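Local coordinates for protein transcription factor tau 138 kDa subunit (PDB 5AIM) that helps the TFIIIC complex bind boxB promoter DNA of tRNA genes for RNA polymerase III transcription, this piece being the central extended winged-helix domain of the subunit, at residues V58-E72 and I80-I94. Numbering follows the deposited sequence.
Sequences VDLMVESEKLGARTE and IFLPTVGEDAIQRYI
G68 and F81 form an antiparallel hydrogen-bonded pair, G68 N giving to F81 O at 2.8 Å and F81 N to G68 O at 2.9 Å, with A69 and I80 as the non-hydrogen-bonded pair beyond. The F81 ring folds back over G68, whose CA lies 3.8 Å from the ring centroid in a CH-pi contact; chi1 of 52° sets CG between the backbone N and carbonyl carbon and turns the ring this way. On the ring's opposite face rests I90 CD1 from helix 87-96, so F81 is layered between strand and helix. This is the hairpin, or wing, of the extended winged-helix domain, with strand 78-81 central in its three-stranded sheet. R70 crosses from that wing to the helix: in the conformer given for E87, NH1 meets E87 OE2 at 3.0 Å and NH2 meets OE1 at 3.1 Å, end-on, guanidinium and carboxylate planes only 17° apart. In that conformer Q91 NE2 also donates to E87 OE2, which thus accepts two bonds. Replacing F81 by alanine would probably leave G68 without its cover and open a gap beside I90. On the sheet's other face, I80 CG2 packs against A69 CB at 4.2 Å, and its CD1 reaches L67 CD1.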
loop_
_atom_site.group_PDB
_atom_site.type_symbol
_atom_site.label_atom_id
_atom_site.label_comp_id
_atom_site.label_asym_id
_atom_site.label_seq_id
_atom_site.Cartn_x
_atom_site.Cartn_y
_atom_site.Cartn_z
ATOM N N VAL A 58 -4.868 -0.726 -3.929
ATOM C CA VAL A 58 -3.654 0.084 -3.898
ATOM C C VAL A 58 -3.607 1.004 -5.130
ATOM O O VAL A 58 -3.341 2.214 -5.021
ATOM C CB VAL A 58 -2.392 -0.788 -3.848
ATOM C CG1 VAL A 58 -1.133 0.061 -4.072
ATOM C CG2 VAL A 58 -2.323 -1.512 -2.518
ATOM N N ASP A 59 -3.888 0.436 -6.301
ATOM C CA ASP A 59 -3.856 1.218 -7.536
ATOM C C ASP A 59 -4.886 2.350 -7.500
ATOM O O ASP A 59 -4.584 3.500 -7.876
ATOM C CB ASP A 59 -4.106 0.328 -8.755
ATOM C CG ASP A 59 -2.923 -0.558 -9.086
ATOM O OD1 ASP A 59 -1.813 -0.294 -8.580
ATOM O OD2 ASP A 59 -3.105 -1.518 -9.866
ATOM N N LEU A 60 -6.104 2.032 -7.056
ATOM C CA LEU A 60 -7.107 3.086 -6.905
ATOM C C LEU A 60 -6.588 4.207 -6.013
ATOM O O LEU A 60 -6.772 5.391 -6.313
ATOM C CB LEU A 60 -8.419 2.546 -6.343
ATOM C CG LEU A 60 -9.250 1.650 -7.254
ATOM C CD1 LEU A 60 -10.549 1.284 -6.559
ATOM C CD2 LEU A 60 -9.525 2.324 -8.582
ATOM N N MET A 61 -5.926 3.839 -4.920
ATOM C CA MET A 61 -5.368 4.851 -4.020
ATOM C C MET A 61 -4.216 5.663 -4.617
ATOM O O MET A 61 -4.108 6.866 -4.378
ATOM C CB MET A 61 -4.943 4.203 -2.712
ATOM C CG MET A 61 -6.128 3.655 -1.968
ATOM S SD MET A 61 -5.663 2.701 -0.533
ATOM C CE MET A 61 -5.236 4.007 0.616
ATOM N N VAL A 62 -3.348 5.020 -5.388
ATOM C CA VAL A 62 -2.290 5.774 -6.050
ATOM C C VAL A 62 -2.883 6.745 -7.067
ATOM O O VAL A 62 -2.473 7.908 -7.138
ATOM C CB VAL A 62 -1.260 4.855 -6.735
ATOM C CG1 VAL A 62 -0.297 5.666 -7.609
ATOM C CG2 VAL A 62 -0.498 4.057 -5.690
ATOM N N GLU A 63 -3.847 6.280 -7.855
ATOM C CA GLU A 63 -4.397 7.134 -8.903
ATOM C C GLU A 63 -5.164 8.336 -8.344
ATOM O O GLU A 63 -5.169 9.406 -8.961
ATOM C CB GLU A 63 -5.262 6.325 -9.873
ATOM C CG GLU A 63 -4.455 5.403 -10.783
ATOM C CD GLU A 63 -3.395 6.142 -11.584
ATOM O OE1 GLU A 63 -3.721 7.188 -12.186
ATOM O OE2 GLU A 63 -2.233 5.683 -11.600
ATOM N N SER A 64 -5.791 8.172 -7.181
ATOM C CA SER A 64 -6.525 9.270 -6.554
ATOM C C SER A 64 -5.638 10.103 -5.628
ATOM O O SER A 64 -6.111 11.039 -4.980
ATOM C CB SER A 64 -7.745 8.749 -5.796
ATOM O OG SER A 64 -7.373 7.931 -4.706
ATOM N N GLU A 65 -4.356 9.744 -5.572
ATOM C CA GLU A 65 -3.334 10.502 -4.843
ATOM C C GLU A 65 -3.445 10.384 -3.318
ATOM O O GLU A 65 -2.897 11.207 -2.583
ATOM C CB GLU A 65 -3.315 11.971 -5.290
ATOM C CG GLU A 65 -3.155 12.132 -6.798
ATOM C CD GLU A 65 -3.010 13.577 -7.238
ATOM O OE1 GLU A 65 -2.966 14.473 -6.368
ATOM O OE2 GLU A 65 -2.937 13.815 -8.461
ATOM N N LYS A 66 -4.134 9.348 -2.851
ATOM C CA LYS A 66 -4.145 9.018 -1.428
ATOM C C LYS A 66 -2.803 8.415 -1.034
ATOM O O LYS A 66 -2.393 8.480 0.127
ATOM C CB LYS A 66 -5.272 8.040 -1.118
ATOM C CG LYS A 66 -6.650 8.639 -1.332
ATOM C CD LYS A 66 -7.736 7.632 -1.016
ATOM C CE LYS A 66 -9.107 8.281 -0.928
ATOM N NZ LYS A 66 -9.598 8.782 -2.242
ATOM N N LEU A 67 -2.133 7.819 -2.017
ATOM C CA LEU A 67 -0.781 7.301 -1.847
ATOM C C LEU A 67 0.105 7.840 -2.942
ATOM O O LEU A 67 -0.336 8.006 -4.072
ATOM C CB LEU A 67 -0.764 5.781 -1.948
ATOM C CG LEU A 67 -1.510 4.986 -0.882
ATOM C CD1 LEU A 67 -1.466 3.508 -1.245
ATOM C CD2 LEU A 67 -0.911 5.231 0.494
ATOM N N GLY A 68 1.359 8.102 -2.597
ATOM C CA GLY A 68 2.392 8.342 -3.587
ATOM C C GLY A 68 3.013 7.012 -3.961
ATOM O O GLY A 68 3.007 6.068 -3.158
ATOM N N ALA A 69 3.558 6.945 -5.174
ATOM C CA ALA A 69 4.200 5.735 -5.666
ATOM C C ALA A 69 5.357 6.066 -6.594
ATOM O O ALA A 69 5.270 6.984 -7.403
ATOM C CB ALA A 69 3.186 4.849 -6.376
ATOM N N ARG A 70 6.450 5.322 -6.471
ATOM C CA ARG A 70 7.533 5.485 -7.434
ATOM C C ARG A 70 8.463 4.289 -7.435
ATOM O O ARG A 70 8.544 3.562 -6.448
ATOM C CB ARG A 70 8.307 6.785 -7.179
ATOM C CG ARG A 70 9.277 6.760 -6.008
ATOM C CD ARG A 70 10.181 7.989 -6.039
ATOM N NE ARG A 70 9.540 9.151 -5.428
ATOM C CZ ARG A 70 10.035 9.845 -4.407
ATOM N NH1 ARG A 70 11.202 9.524 -3.857
ATOM N NH2 ARG A 70 9.355 10.882 -3.935
ATOM N N THR A 71 9.156 4.086 -8.552
ATOM C CA THR A 71 10.106 2.995 -8.659
ATOM C C THR A 71 11.436 3.428 -8.067
ATOM O O THR A 71 11.970 4.483 -8.407
ATOM C CB THR A 71 10.310 2.560 -10.117
ATOM O OG1 THR A 71 9.058 2.139 -10.671
ATOM C CG2 THR A 71 11.316 1.411 -10.210
ATOM N N GLU A 72 11.950 2.612 -7.159
ATOM C CA GLU A 72 13.265 2.825 -6.589
ATOM C C GLU A 72 14.277 2.294 -7.603
ATOM O O GLU A 72 14.306 1.098 -7.870
ATOM C CB GLU A 72 13.364 2.083 -5.255
ATOM C CG GLU A 72 14.533 2.510 -4.395
ATOM C CD GLU A 72 15.852 2.006 -4.934
ATOM O OE1 GLU A 72 16.079 0.782 -4.877
ATOM O OE2 GLU A 72 16.653 2.834 -5.412
ATOM N N ILE A 80 5.473 2.592 -2.222
ATOM C CA ILE A 80 4.295 3.404 -1.938
ATOM C C ILE A 80 4.514 4.146 -0.629
ATOM O O ILE A 80 5.258 3.685 0.256
ATOM C CB ILE A 80 2.976 2.589 -1.894
ATOM C CG1 ILE A 80 3.055 1.435 -0.893
ATOM C CG2 ILE A 80 2.630 2.092 -3.296
ATOM C CD1 ILE A 80 1.692 0.841 -0.554
ATOM N N PHE A 81 3.895 5.316 -0.524
ATOM C CA PHE A 81 4.080 6.134 0.660
ATOM C C PHE A 81 2.909 7.072 0.904
ATOM O O PHE A 81 2.206 7.453 -0.020
ATOM C CB PHE A 81 5.405 6.915 0.580
ATOM C CG PHE A 81 5.586 7.702 -0.687
ATOM C CD1 PHE A 81 6.118 7.104 -1.815
ATOM C CD2 PHE A 81 5.257 9.045 -0.741
ATOM C CE1 PHE A 81 6.300 7.826 -2.979
ATOM C CE2 PHE A 81 5.435 9.772 -1.901
ATOM C CZ PHE A 81 5.961 9.162 -3.021
ATOM N N LEU A 82 2.697 7.417 2.169
ATOM C CA LEU A 82 1.764 8.479 2.510
ATOM C C LEU A 82 2.344 9.778 1.958
ATOM O O LEU A 82 3.508 10.090 2.212
ATOM C CB LEU A 82 1.573 8.565 4.021
ATOM C CG LEU A 82 0.917 7.341 4.658
ATOM C CD1 LEU A 82 0.861 7.460 6.177
ATOM C CD2 LEU A 82 -0.491 7.124 4.113
ATOM N N PRO A 83 1.554 10.529 1.177
ATOM C CA PRO A 83 2.115 11.674 0.447
ATOM C C PRO A 83 2.851 12.700 1.304
ATOM O O PRO A 83 3.712 13.401 0.769
ATOM C CB PRO A 83 0.879 12.317 -0.182
ATOM C CG PRO A 83 -0.072 11.199 -0.352
ATOM C CD PRO A 83 0.138 10.306 0.832
ATOM N N THR A 84 2.531 12.790 2.593
ATOM C CA THR A 84 3.128 13.806 3.458
ATOM C C THR A 84 4.204 13.261 4.400
ATOM O O THR A 84 4.650 13.966 5.302
ATOM C CB THR A 84 2.054 14.501 4.313
ATOM O OG1 THR A 84 1.482 13.555 5.225
ATOM C CG2 THR A 84 0.962 15.089 3.430
ATOM N N VAL A 85 4.636 12.020 4.184
ATOM C CA VAL A 85 5.569 11.369 5.101
ATOM C C VAL A 85 6.944 12.048 5.120
ATOM O O VAL A 85 7.643 12.024 6.137
ATOM C CB VAL A 85 5.726 9.866 4.771
ATOM C CG1 VAL A 85 6.467 9.664 3.446
ATOM C CG2 VAL A 85 6.432 9.137 5.911
ATOM N N GLY A 86 7.326 12.652 4.001
ATOM C CA GLY A 86 8.601 13.347 3.898
ATOM C C GLY A 86 9.675 12.508 3.224
ATOM O O GLY A 86 9.788 11.307 3.473
ATOM N N GLU A 87 10.481 13.144 2.384
ATOM C CA GLU A 87 11.476 12.423 1.596
ATOM C C GLU A 87 12.583 11.837 2.468
ATOM O O GLU A 87 13.194 10.826 2.113
ATOM C CB GLU A 87 12.086 13.334 0.530
ATOM C CG GLU A 87 13.011 12.607 -0.434
ATOM C CD GLU A 87 12.300 11.555 -1.258
ATOM O OE1 GLU A 87 11.107 11.747 -1.576
ATOM O OE2 GLU A 87 12.937 10.534 -1.585
ATOM N N ASP A 88 12.841 12.464 3.610
ATOM C CA ASP A 88 13.830 11.934 4.544
ATOM C C ASP A 88 13.451 10.512 4.970
ATOM O O ASP A 88 14.285 9.600 4.954
ATOM C CB ASP A 88 13.957 12.841 5.769
ATOM C CG ASP A 88 14.952 12.311 6.784
ATOM O OD1 ASP A 88 16.166 12.545 6.606
ATOM O OD2 ASP A 88 14.521 11.660 7.759
ATOM N N ALA A 89 12.183 10.326 5.332
ATOM C CA ALA A 89 11.686 9.018 5.745
ATOM C C ALA A 89 11.751 8.007 4.602
ATOM O O ALA A 89 12.113 6.843 4.798
ATOM C CB ALA A 89 10.261 9.145 6.248
ATOM N N ILE A 90 11.415 8.462 3.399
ATOM C CA ILE A 90 11.456 7.595 2.233
ATOM C C ILE A 90 12.894 7.119 2.002
ATOM O O ILE A 90 13.144 5.915 1.847
ATOM C CB ILE A 90 10.899 8.311 0.975
ATOM C CG1 ILE A 90 9.412 8.635 1.170
ATOM C CG2 ILE A 90 11.079 7.444 -0.274
ATOM C CD1 ILE A 90 8.819 9.514 0.080
ATOM N N GLN A 91 13.838 8.056 1.992
ATOM C CA GLN A 91 15.231 7.690 1.767
ATOM C C GLN A 91 15.779 6.826 2.900
ATOM O O GLN A 91 16.544 5.890 2.651
ATOM C CB GLN A 91 16.097 8.933 1.555
ATOM C CG GLN A 91 15.787 9.671 0.260
ATOM C CD GLN A 91 15.931 8.795 -0.974
ATOM O OE1 GLN A 91 16.711 7.842 -0.987
ATOM N NE2 GLN A 91 15.175 9.114 -2.017
ATOM N N ARG A 92 15.376 7.120 4.138
ATOM C CA ARG A 92 15.786 6.287 5.270
ATOM C C ARG A 92 15.289 4.856 5.080
ATOM O O ARG A 92 16.032 3.890 5.295
ATOM C CB ARG A 92 15.280 6.862 6.597
ATOM C CG ARG A 92 16.271 7.797 7.276
ATOM C CD ARG A 92 15.848 8.163 8.697
ATOM N NE ARG A 92 14.833 9.217 8.726
ATOM C CZ ARG A 92 13.527 9.021 8.898
ATOM N NH1 ARG A 92 13.031 7.800 9.065
ATOM N NH2 ARG A 92 12.707 10.063 8.906
ATOM N N TYR A 93 14.036 4.722 4.657
ATOM C CA TYR A 93 13.485 3.401 4.376
ATOM C C TYR A 93 14.248 2.705 3.238
ATOM O O TYR A 93 14.612 1.535 3.357
ATOM C CB TYR A 93 11.994 3.502 4.047
ATOM C CG TYR A 93 11.335 2.177 3.721
ATOM C CD1 TYR A 93 10.818 1.366 4.726
ATOM C CD2 TYR A 93 11.214 1.747 2.408
ATOM C CE1 TYR A 93 10.209 0.158 4.423
ATOM C CE2 TYR A 93 10.605 0.543 2.098
ATOM C CZ TYR A 93 10.106 -0.246 3.105
ATOM O OH TYR A 93 9.507 -1.445 2.789
ATOM N N ILE A 94 14.494 3.414 2.138
ATOM C CA ILE A 94 15.252 2.826 1.026
ATOM C C ILE A 94 16.623 2.351 1.501
ATOM O O ILE A 94 17.062 1.252 1.158
ATOM C CB ILE A 94 15.419 3.823 -0.142
ATOM C CG1 ILE A 94 14.064 4.075 -0.801
ATOM C CG2 ILE A 94 16.441 3.307 -1.184
ATOM C CD1 ILE A 94 14.055 5.262 -1.740
#